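Local structure of type III secretion system effector protein ExoU (Pseudomonas fluorescens, 4QMK) at residues A34-L38 / I49-S53; L184-R189 / D269-L275; G224-L230 / T265-I270; S325-K329 / E434-F438. The protein is a type III secreted effector of the patatin-like phospholipase family that probably cleaves host membrane phospholipids and reaches the plasma membrane by binding phosphatidylinositol 4,5-bisphosphate. One frame throughout, in Å; residues are numbered along the deposited sequence.

Contact 1: A34-L38 / I49-S53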
loop_
_atom_site.group_PDB
_atom_site.type_symbol
_atom_site.label_atom_id
_atom_site.label_comp_id
_atom_site.label_asym_id
_atom_site.label_seq_id
_atom_site.Cartn_x
_atom_site.Cartn_y
_atom_site.Cartn_z
ATOM N N ALA A 34 -33.539 10.979 51.961
ATOM C CA ALA A 34 -32.360 10.512 52.766
ATOM C C ALA A 34 -31.561 9.464 51.958
ATOM O O ALA A 34 -31.555 8.275 52.292
ATOM C CB ALA A 34 -32.831 9.940 54.102
ATOM N N LYS A 35 -30.898 9.920 50.894
ATOM C CA LYS A 35 -30.137 9.035 50.013
ATOM C C LYS A 35 -28.981 8.367 50.746
ATOM O O LYS A 35 -28.322 8.982 51.591
ATOM C CB LYS A 35 -29.608 9.789 48.793
ATOM C CG LYS A 35 -28.453 10.706 49.075
ATOM C CD LYS A 35 -28.161 11.549 47.872
ATOM C CE LYS A 35 -27.032 12.508 48.210
ATOM N NZ LYS A 35 -26.924 13.563 47.176
ATOM N N VAL A 36 -28.745 7.108 50.393
ATOM C CA VAL A 36 -27.739 6.299 51.034
ATOM C C VAL A 36 -26.517 6.149 50.141
ATOM O O VAL A 36 -26.638 5.821 48.976
ATOM C CB VAL A 36 -28.301 4.883 51.366
ATOM C CG1 VAL A 36 -27.228 3.983 51.988
ATOM C CG2 VAL A 36 -29.504 5.005 52.297
ATOM N N PRO A 37 -25.335 6.391 50.694
ATOM C CA PRO A 37 -24.127 6.201 49.932
ATOM C C PRO A 37 -23.783 4.739 49.908
ATOM O O PRO A 37 -23.777 4.115 50.949
ATOM C CB PRO A 37 -23.072 6.995 50.724
ATOM C CG PRO A 37 -23.554 6.961 52.116
ATOM C CD PRO A 37 -25.065 6.919 52.033
ATOM N N LEU A 38 -23.548 4.201 48.714
ATOM C CA LEU A 38 -23.111 2.823 48.535
ATOM C C LEU A 38 -21.586 2.765 48.352
ATOM O O LEU A 38 -20.942 1.796 48.758
ATOM C CB LEU A 38 -23.785 2.212 47.309
ATOM C CG LEU A 38 -25.293 1.984 47.375
ATOM C CD1 LEU A 38 -25.784 1.364 46.067
ATOM C CD2 LEU A 38 -25.651 1.089 48.541
ATOM N N ILE A 49 -21.490 6.421 44.398
ATOM C CA ILE A 49 -22.764 5.907 44.028
ATOM C C ILE A 49 -23.719 6.006 45.193
ATOM O O ILE A 49 -23.405 5.485 46.277
ATOM C CB ILE A 49 -22.668 4.441 43.663
ATOM C CG1 ILE A 49 -21.676 4.236 42.538
ATOM C CG2 ILE A 49 -24.039 3.930 43.215
ATOM C CD1 ILE A 49 -21.526 2.778 42.126
ATOM N N TYR A 50 -24.874 6.668 44.980
ATOM C CA TYR A 50 -25.895 6.829 46.037
ATOM C C TYR A 50 -27.212 6.235 45.559
ATOM O O TYR A 50 -27.504 6.258 44.347
ATOM C CB TYR A 50 -26.158 8.304 46.351
ATOM C CG TYR A 50 -24.964 9.131 46.806
ATOM C CD1 TYR A 50 -24.183 9.832 45.880
ATOM C CD2 TYR A 50 -24.689 9.302 48.140
ATOM C CE1 TYR A 50 -23.091 10.592 46.288
ATOM C CE2 TYR A 50 -23.623 10.050 48.557
ATOM C CZ TYR A 50 -22.814 10.685 47.628
ATOM O OH TYR A 50 -21.778 11.462 48.069
ATOM N N ARG A 51 -28.020 5.739 46.492
ATOM C CA ARG A 51 -29.346 5.223 46.159
ATOM C C ARG A 51 -30.434 5.921 46.961
ATOM O O ARG A 51 -30.326 6.088 48.173
ATOM C CB ARG A 51 -29.432 3.706 46.381
ATOM C CG ARG A 51 -30.855 3.143 46.224
ATOM C CD ARG A 51 -30.904 1.628 45.985
ATOM N NE ARG A 51 -30.211 0.954 47.049
ATOM C CZ ARG A 51 -29.509 -0.152 46.904
ATOM N NH1 ARG A 51 -29.399 -0.775 45.728
ATOM N NH2 ARG A 51 -28.896 -0.633 47.958
ATOM N N HIS A 52 -31.499 6.310 46.271
ATOM C CA HIS A 52 -32.668 6.938 46.913
ATOM C C HIS A 52 -33.656 5.858 47.360
ATOM O O HIS A 52 -33.423 4.683 47.185
ATOM C CB HIS A 52 -33.333 7.914 45.917
ATOM C CG HIS A 52 -32.474 9.084 45.558
ATOM N ND1 HIS A 52 -31.623 9.084 44.476
ATOM C CD2 HIS A 52 -32.318 10.285 46.156
ATOM C CE1 HIS A 52 -30.973 10.233 44.420
ATOM N NE2 HIS A 52 -31.383 10.982 45.427
ATOM N N SER A 53 -34.783 6.268 47.910
ATOM C CA SER A 53 -35.827 5.333 48.329
ATOM C C SER A 53 -36.448 4.624 47.133
ATOM O O SER A 53 -36.653 3.401 47.148
ATOM C CB SER A 53 -36.913 6.120 49.021
ATOM O OG SER A 53 -36.321 7.189 49.740
#
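Val36 and Arg51 form an antiparallel hydrogen-bonded pair in a beta hairpin: Val36 N donates to Arg51 O at 2.9 Å and Arg51 N returns a bond to Val36 O at 2.8 Å. One step on, Pro37 faces Tyr50 in a non-hydrogen-bonded pair, a position that suits proline because its nitrogen has no hydrogen to give the partner strand. Leu38 N then bonds to Ile49 O at 2.8 Å, just where the chain turns a corner.

Pro37 and Tyr50 share one face of the sheet, with Pro37 CB 3.8 Å from Tyr50 CE2. Lys35 reaches over the tyrosine ring in a cation-pi contact, its NZ 4.7 Å from the ring centroid and only 5° off the normal. A chi1 of 74° turns its extended chain toward Tyr50, while its CB rests off-centre against the His52 ring. The long aliphatic stem of lysine thus serves two aromatic neighbours, and its amine also makes a weak ion pair with Glu58.

On the face of Val36, Arg51 sends its guanidinium to a salt bridge with Asp463. Leu38 CD1 lies over the centre of that guanidinium, 4.1 Å from Arg51 CZ.

Contact 2: L184-R189 / D269-L275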
loop_
_atom_site.group_PDB
_atom_site.type_symbol
_atom_site.label_atom_id
_atom_site.label_comp_id
_atom_site.label_asym_id
_atom_site.label_seq_id
_atom_site.Cartn_x
_atom_site.Cartn_y
_atom_site.Cartn_z
ATOM N N LEU A 184 14.649 19.425 8.261
ATOM C CA LEU A 184 13.638 19.211 9.274
ATOM C C LEU A 184 13.213 17.762 9.370
ATOM O O LEU A 184 13.189 17.172 10.426
ATOM C CB LEU A 184 12.426 20.065 8.945
ATOM C CG LEU A 184 11.345 20.139 10.041
ATOM C CD1 LEU A 184 11.867 20.854 11.272
ATOM C CD2 LEU A 184 10.093 20.827 9.492
ATOM N N GLU A 185 12.876 17.195 8.241
ATOM C CA GLU A 185 12.430 15.847 8.171
ATOM C C GLU A 185 13.489 14.844 8.673
ATOM O O GLU A 185 13.156 13.800 9.272
ATOM C CB GLU A 185 12.059 15.664 6.693
ATOM C CG GLU A 185 11.538 14.342 6.236
ATOM C CD GLU A 185 11.326 14.291 4.720
ATOM O OE1 GLU A 185 11.555 15.318 4.044
ATOM O OE2 GLU A 185 10.922 13.218 4.189
ATOM N N ASP A 186 14.762 15.186 8.474
ATOM C CA ASP A 186 15.887 14.357 8.907
ATOM C C ASP A 186 16.061 14.436 10.426
ATOM O O ASP A 186 16.117 13.406 11.121
ATOM C CB ASP A 186 17.183 14.831 8.258
ATOM C CG ASP A 186 17.162 14.740 6.727
ATOM O OD1 ASP A 186 16.255 14.074 6.143
ATOM O OD2 ASP A 186 18.091 15.345 6.117
ATOM N N LEU A 187 16.164 15.662 10.937
ATOM C CA LEU A 187 16.230 15.876 12.363
ATOM C C LEU A 187 15.130 15.066 13.062
ATOM O O LEU A 187 15.405 14.270 13.951
ATOM C CB LEU A 187 16.049 17.338 12.664
ATOM C CG LEU A 187 15.793 17.570 14.163
ATOM C CD1 LEU A 187 16.984 18.265 14.809
ATOM C CD2 LEU A 187 14.537 18.401 14.436
ATOM N N ILE A 188 13.887 15.268 12.639
ATOM C CA ILE A 188 12.775 14.542 13.211
ATOM C C ILE A 188 13.015 13.040 13.095
ATOM O O ILE A 188 12.871 12.304 14.070
ATOM C CB ILE A 188 11.427 14.903 12.527
ATOM C CG1 ILE A 188 11.101 16.377 12.747
ATOM C CG2 ILE A 188 10.248 14.099 13.092
ATOM C CD1 ILE A 188 9.793 16.802 12.093
ATOM N N ARG A 189 13.370 12.581 11.906
ATOM C CA ARG A 189 13.542 11.155 11.695
ATOM C C ARG A 189 14.662 10.546 12.541
ATOM O O ARG A 189 14.503 9.431 13.054
ATOM C CB ARG A 189 13.767 10.855 10.226
ATOM C CG ARG A 189 14.114 9.400 9.949
ATOM C CD ARG A 189 14.063 9.004 8.481
ATOM N NE ARG A 189 12.963 9.653 7.789
ATOM C CZ ARG A 189 13.080 10.787 7.101
ATOM N NH1 ARG A 189 14.267 11.394 6.957
ATOM N NH2 ARG A 189 11.997 11.302 6.529
ATOM N N ASP A 269 6.128 7.633 6.413
ATOM C CA ASP A 269 7.149 8.136 7.278
ATOM C C ASP A 269 6.588 9.320 7.996
ATOM O O ASP A 269 5.962 10.191 7.370
ATOM C CB ASP A 269 8.342 8.576 6.423
ATOM C CG ASP A 269 9.513 9.015 7.251
ATOM O OD1 ASP A 269 10.275 8.149 7.719
ATOM O OD2 ASP A 269 9.696 10.235 7.428
ATOM N N ILE A 270 6.793 9.375 9.306
ATOM C CA ILE A 270 6.212 10.462 10.105
ATOM C C ILE A 270 6.876 11.798 9.874
ATOM O O ILE A 270 6.229 12.845 9.963
ATOM C CB ILE A 270 6.130 10.119 11.597
ATOM C CG1 ILE A 270 7.496 9.974 12.239
ATOM C CG2 ILE A 270 5.400 8.782 11.779
ATOM C CD1 ILE A 270 7.411 9.622 13.720
ATOM N N GLY A 271 8.166 11.771 9.558
ATOM C CA GLY A 271 8.921 13.002 9.319
ATOM C C GLY A 271 8.401 13.716 8.106
ATOM O O GLY A 271 8.118 14.922 8.136
ATOM N N ARG A 272 8.232 12.942 7.054
ATOM C CA ARG A 272 7.707 13.441 5.798
ATOM C C ARG A 272 6.282 13.993 6.031
ATOM O O ARG A 272 5.951 15.075 5.526
ATOM C CB ARG A 272 7.781 12.307 4.758
ATOM C CG ARG A 272 7.268 12.571 3.344
ATOM C CD ARG A 272 7.666 13.915 2.760
ATOM N NE ARG A 272 9.092 14.029 2.515
ATOM C CZ ARG A 272 9.712 13.702 1.387
ATOM N NH1 ARG A 272 9.065 13.213 0.344
ATOM N NH2 ARG A 272 11.014 13.871 1.323
ATOM N N ALA A 273 5.467 13.283 6.832
ATOM C CA ALA A 273 4.106 13.702 7.140
ATOM C C ALA A 273 4.086 15.048 7.800
ATOM O O ALA A 273 3.193 15.871 7.533
ATOM C CB ALA A 273 3.454 12.721 8.091
ATOM N N ALA A 274 5.024 15.227 8.729
ATOM C CA ALA A 274 5.138 16.450 9.507
ATOM C C ALA A 274 5.624 17.611 8.655
ATOM O O ALA A 274 5.226 18.755 8.869
ATOM C CB ALA A 274 6.110 16.240 10.664
ATOM N N LEU A 275 6.509 17.330 7.710
ATOM C CA LEU A 275 6.987 18.359 6.835
ATOM C C LEU A 275 5.818 18.868 5.993
ATOM O O LEU A 275 5.660 20.084 5.805
ATOM C CB LEU A 275 8.077 17.806 5.924
ATOM C CG LEU A 275 8.564 18.714 4.785
ATOM C CD1 LEU A 275 9.434 19.842 5.335
ATOM C CD2 LEU A 275 9.386 17.867 3.821
#
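A largely buried salt-bridge network, in which Glu185 and Arg189 meet Asp269 and Arg272, ties helix 183-201 to the first turn of helix 270-278. The two short helical segments run nearer antiparallel than parallel, at 138°, with their axes 8.4 Å apart.

Arg189 grips Asp269 side-on: NE reaches OD1 at 3.1 Å and NH2 reaches OD2 at 2.7 Å. Both oxygens lie close to the guanidinium plane, but the carboxylate is turned 40° against it, so NH2 meets OD2 from above the carboxylate plane. Asp269 is also the N-cap of its helix, and its OD2 takes the backbone N of Arg272 at 3.1 Å through the anti lone pair. Within its own helix Arg189 NH1 adds a weak side link to Asp186 OD1.

Glu185, fully extended from a CG anti to its nitrogen (chi1 -180°), brings its carboxylate to Arg272. Arg272 NH2 bonds to Glu185 OE1 at 3.1 Å, on the syn lone pair, and the close NE to OE2 pair is poorly aligned and weak. Arg189 NH2 also donates to Glu185 OE2, which places a positive group between two carboxylates and probably eases their mutual repulsion. Arg272 NH1 turns away to Leu174 O.

Gly271, with no side chain, lets the backbones close to 4.7 Å between its CA and that of Glu185. Beside it Ile188 CD1 meets Ala274 CB at 4.0 Å. Ile188 and Ala274 also touch helix 107-114, which follows a GxSxG sequence consistent with the nucleophile elbow of the patatin-like phospholipase fold.

Contact 3: G224-L230 / T265-I270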
loop_
_atom_site.group_PDB
_atom_site.type_symbol
_atom_site.label_atom_id
_atom_site.label_comp_id
_atom_site.label_asym_id
_atom_site.label_seq_id
_atom_site.Cartn_x
_atom_site.Cartn_y
_atom_site.Cartn_z
ATOM N N GLY A 224 12.927 5.081 8.652
ATOM C CA GLY A 224 12.262 5.990 9.582
ATOM C C GLY A 224 11.031 5.341 10.151
ATOM O O GLY A 224 10.509 4.396 9.578
ATOM N N ALA A 225 10.562 5.832 11.286
ATOM C CA ALA A 225 9.326 5.307 11.859
ATOM C C ALA A 225 8.093 5.717 11.030
ATOM O O ALA A 225 8.026 6.838 10.496
ATOM C CB ALA A 225 9.157 5.797 13.282
ATOM N N THR A 226 7.150 4.789 10.909
ATOM C CA THR A 226 5.882 5.071 10.268
ATOM C C THR A 226 4.813 5.128 11.323
ATOM O O THR A 226 5.049 4.783 12.479
ATOM C CB THR A 226 5.478 3.998 9.269
ATOM O OG1 THR A 226 5.466 2.715 9.921
ATOM C CG2 THR A 226 6.427 3.983 8.088
ATOM N N PHE A 227 3.625 5.549 10.918
ATOM C CA PHE A 227 2.485 5.610 11.803
ATOM C C PHE A 227 2.112 4.225 12.297
ATOM O O PHE A 227 1.717 4.077 13.430
ATOM C CB PHE A 227 1.267 6.229 11.079
ATOM C CG PHE A 227 1.433 7.689 10.738
ATOM C CD1 PHE A 227 1.119 8.646 11.623
ATOM C CD2 PHE A 227 1.903 8.069 9.535
ATOM C CE1 PHE A 227 1.284 9.988 11.333
ATOM C CE2 PHE A 227 2.070 9.423 9.223
ATOM C CZ PHE A 227 1.748 10.371 10.115
ATOM N N ARG A 228 2.256 3.213 11.450
ATOM C CA ARG A 228 1.921 1.851 11.846
ATOM C C ARG A 228 2.880 1.347 12.893
ATOM O O ARG A 228 2.482 0.553 13.732
ATOM C CB ARG A 228 1.898 0.835 10.673
ATOM C CG ARG A 228 1.116 -0.449 11.033
ATOM C CD ARG A 228 1.446 -1.685 10.181
ATOM N NE ARG A 228 1.116 -1.558 8.752
ATOM C CZ ARG A 228 -0.122 -1.632 8.236
ATOM N NH1 ARG A 228 -1.189 -1.779 9.022
ATOM N NH2 ARG A 228 -0.304 -1.517 6.925
ATOM N N ASP A 229 4.150 1.744 12.817
ATOM C CA ASP A 229 5.109 1.311 13.806
ATOM C C ASP A 229 4.700 1.833 15.131
ATOM O O ASP A 229 4.750 1.117 16.128
ATOM C CB ASP A 229 6.514 1.848 13.515
ATOM C CG ASP A 229 7.151 1.194 12.342
ATOM O OD1 ASP A 229 6.804 0.017 12.058
ATOM O OD2 ASP A 229 7.984 1.857 11.678
ATOM N N LEU A 230 4.373 3.119 15.159
ATOM C CA LEU A 230 3.968 3.758 16.390
ATOM C C LEU A 230 2.777 3.041 17.023
ATOM O O LEU A 230 2.844 2.661 18.168
ATOM C CB LEU A 230 3.689 5.250 16.152
ATOM C CG LEU A 230 4.930 6.150 15.997
ATOM C CD1 LEU A 230 4.529 7.607 15.902
ATOM C CD2 LEU A 230 5.865 6.004 17.163
ATOM N N THR A 265 -2.800 6.186 6.413
ATOM C CA THR A 265 -1.436 6.227 5.836
ATOM C C THR A 265 -0.468 5.458 6.744
ATOM O O THR A 265 0.571 5.977 7.138
ATOM C CB THR A 265 -0.951 7.681 5.712
ATOM O OG1 THR A 265 -0.742 8.263 7.026
ATOM C CG2 THR A 265 -1.971 8.491 5.006
ATOM N N PRO A 266 -0.793 4.184 7.018
ATOM C CA PRO A 266 -0.030 3.369 7.917
ATOM C C PRO A 266 1.451 3.308 7.610
ATOM O O PRO A 266 2.272 3.403 8.535
ATOM C CB PRO A 266 -0.653 1.989 7.761
ATOM C CG PRO A 266 -1.314 1.986 6.429
ATOM C CD PRO A 266 -1.803 3.392 6.278
ATOM N N ASP A 267 1.808 3.136 6.341
ATOM C CA ASP A 267 3.201 2.950 5.981
ATOM C C ASP A 267 3.948 4.256 5.672
ATOM O O ASP A 267 5.026 4.241 5.102
ATOM C CB ASP A 267 3.292 1.993 4.801
ATOM C CG ASP A 267 2.669 0.612 5.102
ATOM O OD1 ASP A 267 2.710 0.131 6.280
ATOM O OD2 ASP A 267 2.149 0.002 4.126
ATOM N N MET A 268 3.396 5.385 6.048
ATOM C CA MET A 268 4.070 6.621 5.750
ATOM C C MET A 268 5.013 7.048 6.834
ATOM O O MET A 268 4.709 6.902 8.004
ATOM C CB MET A 268 3.086 7.757 5.565
ATOM C CG MET A 268 3.779 8.908 4.872
ATOM S SD MET A 268 2.728 10.275 4.788
ATOM C CE MET A 268 3.598 11.311 3.610
ATOM N N ASP A 269 6.128 7.633 6.413
ATOM C CA ASP A 269 7.149 8.136 7.278
ATOM C C ASP A 269 6.588 9.320 7.996
ATOM O O ASP A 269 5.962 10.191 7.370
ATOM C CB ASP A 269 8.342 8.576 6.423
ATOM C CG ASP A 269 9.513 9.015 7.251
ATOM O OD1 ASP A 269 10.275 8.149 7.719
ATOM O OD2 ASP A 269 9.696 10.235 7.428
ATOM N N ILE A 270 6.793 9.375 9.306
ATOM C CA ILE A 270 6.212 10.462 10.105
ATOM C C ILE A 270 6.876 11.798 9.874
ATOM O O ILE A 270 6.229 12.845 9.963
ATOM C CB ILE A 270 6.130 10.119 11.597
ATOM C CG1 ILE A 270 7.496 9.974 12.239
ATOM C CG2 ILE A 270 5.400 8.782 11.779
ATOM C CD1 ILE A 270 7.411 9.622 13.720
HETATM O O HOH W 1 10.158 5.652 7.161
HETATM O O HOH W 2 10.305 8.986 10.217
HETATM O O HOH W 3 4.691 0.748 8.050
#
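Ile270 and Phe227 make the tightly packed end of this contact, where Ile270 CG2 sits over the centre of the phenyl ring, 4.0 Å from its centroid and 2° off the normal. The CG2 methyl is anti to its carbonyl carbon, leaving CG1 between N and C (chi1 66°), and that second branch carries CD1 to within 4.1 Å of Leu230 CD1. Branching lets one isoleucine fill two apolar sites, and Leu243 of strand 242-251 touches all three side chains. Ile270 N, in the opening turn of its helix, donates to Ala225 O at 3.1 Å.

Between this core and the surface, Thr226 and Asp229 form a capping box at the start of helix 227-236: Thr226 N bonds to Asp229 OD2 at 3.1 Å, and the return bond from Asp229 N to Thr226 OG1 is weak. Arg228 N is met from across the contact by Pro266 O at 2.9 Å, within the type I turn of Thr265 to Met268.

At the Asp269 end, two waters each donate to Asp269 OD1, bridging it to the backbone carbonyls of buried Gly224 and Ala225; Arg189 salt-bridges the same carboxylate.

The outer side is looser. Pro266 CB lies 3.6 Å above the middle of the Arg228 guanidinium, whose NE makes only a weak salt bridge to Asp267 OD1 at 3.4 Å. Another water joins Asp267 OD1 to Thr226 OG1.

Contact 4: S325-K329 / E434-F438; sequences SPLGK and ERHEF
Glu434 OE1 receives two donors: His436 NE2, two residues on along the same strand, at 3.0 Å, and Lys329 NZ from the facing loop at 3.5 Å. The lysine bond is a weak salt bridge, and its side chain is poorly ordered. The histidine meets OE1 from above the carboxylate plane, 57° out of it, while the oxygen lies tilted from the imidazole plane.

Glu434, His436 and Phe438 alternate with outward residues on strand 434-438, the last strand of a four-stranded antiparallel sheet, and so present one side to the loop 325-329. Here Pro326 CB lies over one face of the His436 ring, displaced toward its rim, in a CH-pi contact 4.2 Å from the centroid. Leu327 slides past the imidazole in the opposite direction, bringing CD2 against His436 CD2, and its other methyl, CD1, comes to 4.3 Å from Phe438 CZ. Pro326 CG approaches the same phenyl carbon. Proline's flat-sided ring suits the imidazole face, while the two leucine methyls reach the two rings obliquely.

An ST turn helps to shape the loop, Ser325 OG accepting from Leu327 N at 2.9 Å; Ser325 OG also bonds to Ala447 O. As donor to Glu434, NE2 is the protonated nitrogen in this model; the carboxylate would probably favour a second proton on the ring, and the lysine amine would probably oppose it.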
loop_
_atom_site.group_PDB
_atom_site.type_symbol
_atom_site.label_atom_id
_atom_site.label_comp_id
_atom_site.label_asym_id
_atom_site.label_seq_id
_atom_site.Cartn_x
_atom_site.Cartn_y
_atom_site.Cartn_z
ATOM N N SER A 325 -22.130 4.488 26.852
ATOM C CA SER A 325 -22.270 4.928 28.219
ATOM C C SER A 325 -21.850 6.360 28.482
ATOM O O SER A 325 -20.836 6.810 27.981
ATOM C CB SER A 325 -21.438 4.059 29.135
ATOM O OG SER A 325 -21.510 4.593 30.440
ATOM N N PRO A 326 -22.567 7.029 29.384
ATOM C CA PRO A 326 -22.132 8.338 29.742
ATOM C C PRO A 326 -20.922 8.345 30.708
ATOM O O PRO A 326 -20.332 9.396 30.934
ATOM C CB PRO A 326 -23.382 8.950 30.387
ATOM C CG PRO A 326 -24.181 7.801 30.897
ATOM C CD PRO A 326 -23.785 6.608 30.116
ATOM N N LEU A 327 -20.589 7.205 31.309
ATOM C CA LEU A 327 -19.443 7.112 32.244
ATOM C C LEU A 327 -18.185 6.728 31.519
ATOM O O LEU A 327 -17.111 6.753 32.096
ATOM C CB LEU A 327 -19.694 6.088 33.334
ATOM C CG LEU A 327 -21.025 6.186 34.058
ATOM C CD1 LEU A 327 -21.192 4.996 34.975
ATOM C CD2 LEU A 327 -21.078 7.455 34.847
ATOM N N GLY A 328 -18.318 6.320 30.271
ATOM C CA GLY A 328 -17.158 6.026 29.430
ATOM C C GLY A 328 -16.824 7.262 28.588
ATOM O O GLY A 328 -17.316 7.410 27.464
ATOM N N LYS A 329 -16.027 8.173 29.136
ATOM C CA LYS A 329 -15.707 9.413 28.441
ATOM C C LYS A 329 -14.233 9.662 28.435
ATOM O O LYS A 329 -13.600 9.609 29.467
ATOM C CB LYS A 329 -16.407 10.593 29.102
ATOM C CG LYS A 329 -17.865 10.752 28.697
ATOM C CD LYS A 329 -18.520 11.953 29.381
ATOM C CE LYS A 329 -20.013 12.041 29.055
ATOM N NZ LYS A 329 -20.754 13.011 29.920
ATOM N N GLU A 434 -19.435 15.397 37.961
ATOM C CA GLU A 434 -20.577 15.276 37.113
ATOM C C GLU A 434 -21.449 14.171 37.705
ATOM O O GLU A 434 -20.921 13.188 38.227
ATOM C CB GLU A 434 -20.071 14.953 35.734
ATOM C CG GLU A 434 -21.075 15.026 34.613
ATOM C CD GLU A 434 -20.419 14.672 33.282
ATOM O OE1 GLU A 434 -19.760 13.576 33.196
ATOM O OE2 GLU A 434 -20.553 15.498 32.340
ATOM N N ARG A 435 -22.767 14.357 37.656
ATOM C CA ARG A 435 -23.705 13.376 38.171
ATOM C C ARG A 435 -24.544 12.731 37.065
ATOM O O ARG A 435 -25.027 13.399 36.156
ATOM C CB ARG A 435 -24.633 14.049 39.165
ATOM C CG ARG A 435 -25.815 13.193 39.631
ATOM C CD ARG A 435 -26.429 13.692 40.937
ATOM N NE ARG A 435 -26.497 15.144 40.899
ATOM C CZ ARG A 435 -26.002 15.976 41.808
ATOM N NH1 ARG A 435 -25.511 15.564 42.963
ATOM N NH2 ARG A 435 -26.109 17.255 41.582
ATOM N N HIS A 436 -24.704 11.419 37.134
ATOM C CA HIS A 436 -25.474 10.688 36.138
ATOM C C HIS A 436 -26.475 9.872 36.869
ATOM O O HIS A 436 -26.112 9.166 37.763
ATOM C CB HIS A 436 -24.561 9.774 35.346
ATOM C CG HIS A 436 -23.514 10.493 34.573
ATOM N ND1 HIS A 436 -23.818 11.300 33.500
ATOM C CD2 HIS A 436 -22.181 10.554 34.718
ATOM C CE1 HIS A 436 -22.710 11.827 33.013
ATOM N NE2 HIS A 436 -21.699 11.385 33.730
ATOM N N GLU A 437 -27.735 9.952 36.490
ATOM C CA GLU A 437 -28.792 9.253 37.204
ATOM C C GLU A 437 -29.229 8.043 36.411
ATOM O O GLU A 437 -29.180 8.052 35.190
ATOM C CB GLU A 437 -29.976 10.168 37.404
ATOM C CG GLU A 437 -29.621 11.604 37.777
ATOM C CD GLU A 437 -30.842 12.449 38.099
ATOM O OE1 GLU A 437 -31.103 13.430 37.365
ATOM O OE2 GLU A 437 -31.562 12.097 39.055
ATOM N N PHE A 438 -29.690 7.017 37.113
ATOM C CA PHE A 438 -30.127 5.763 36.495
ATOM C C PHE A 438 -31.329 5.236 37.256
ATOM O O PHE A 438 -31.443 5.419 38.448
ATOM C CB PHE A 438 -29.006 4.711 36.561
ATOM C CG PHE A 438 -27.728 5.126 35.861
ATOM C CD1 PHE A 438 -26.735 5.831 36.517
ATOM C CD2 PHE A 438 -27.508 4.763 34.556
ATOM C CE1 PHE A 438 -25.576 6.208 35.845
ATOM C CE2 PHE A 438 -26.367 5.137 33.880
ATOM C CZ PHE A 438 -25.405 5.855 34.522
#

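In the fold
Contacts 2 and 3 belong to the patatin-like phospholipase region and share Asp269 and Ile270. Their centres are 11 Å apart, and Ala273 CB of one packs on Phe227 CZ of the other at 3.5 Å. Contact 2 is buried and joins its polar groups mainly in ion pairs, whereas contact 3 grades from an apolar core to water bridges. Contacts 1 and 4, on the other side of the chain's centre, are surface contacts at the two outer strands of one four-stranded antiparallel sheet, with centres about 16 Å apart. Contact 1 is held by strand hydrogen bonds, contact 4 by side chains alone; in both, a lysine approaches an aromatic ring, over the face in one and at the edge in the other.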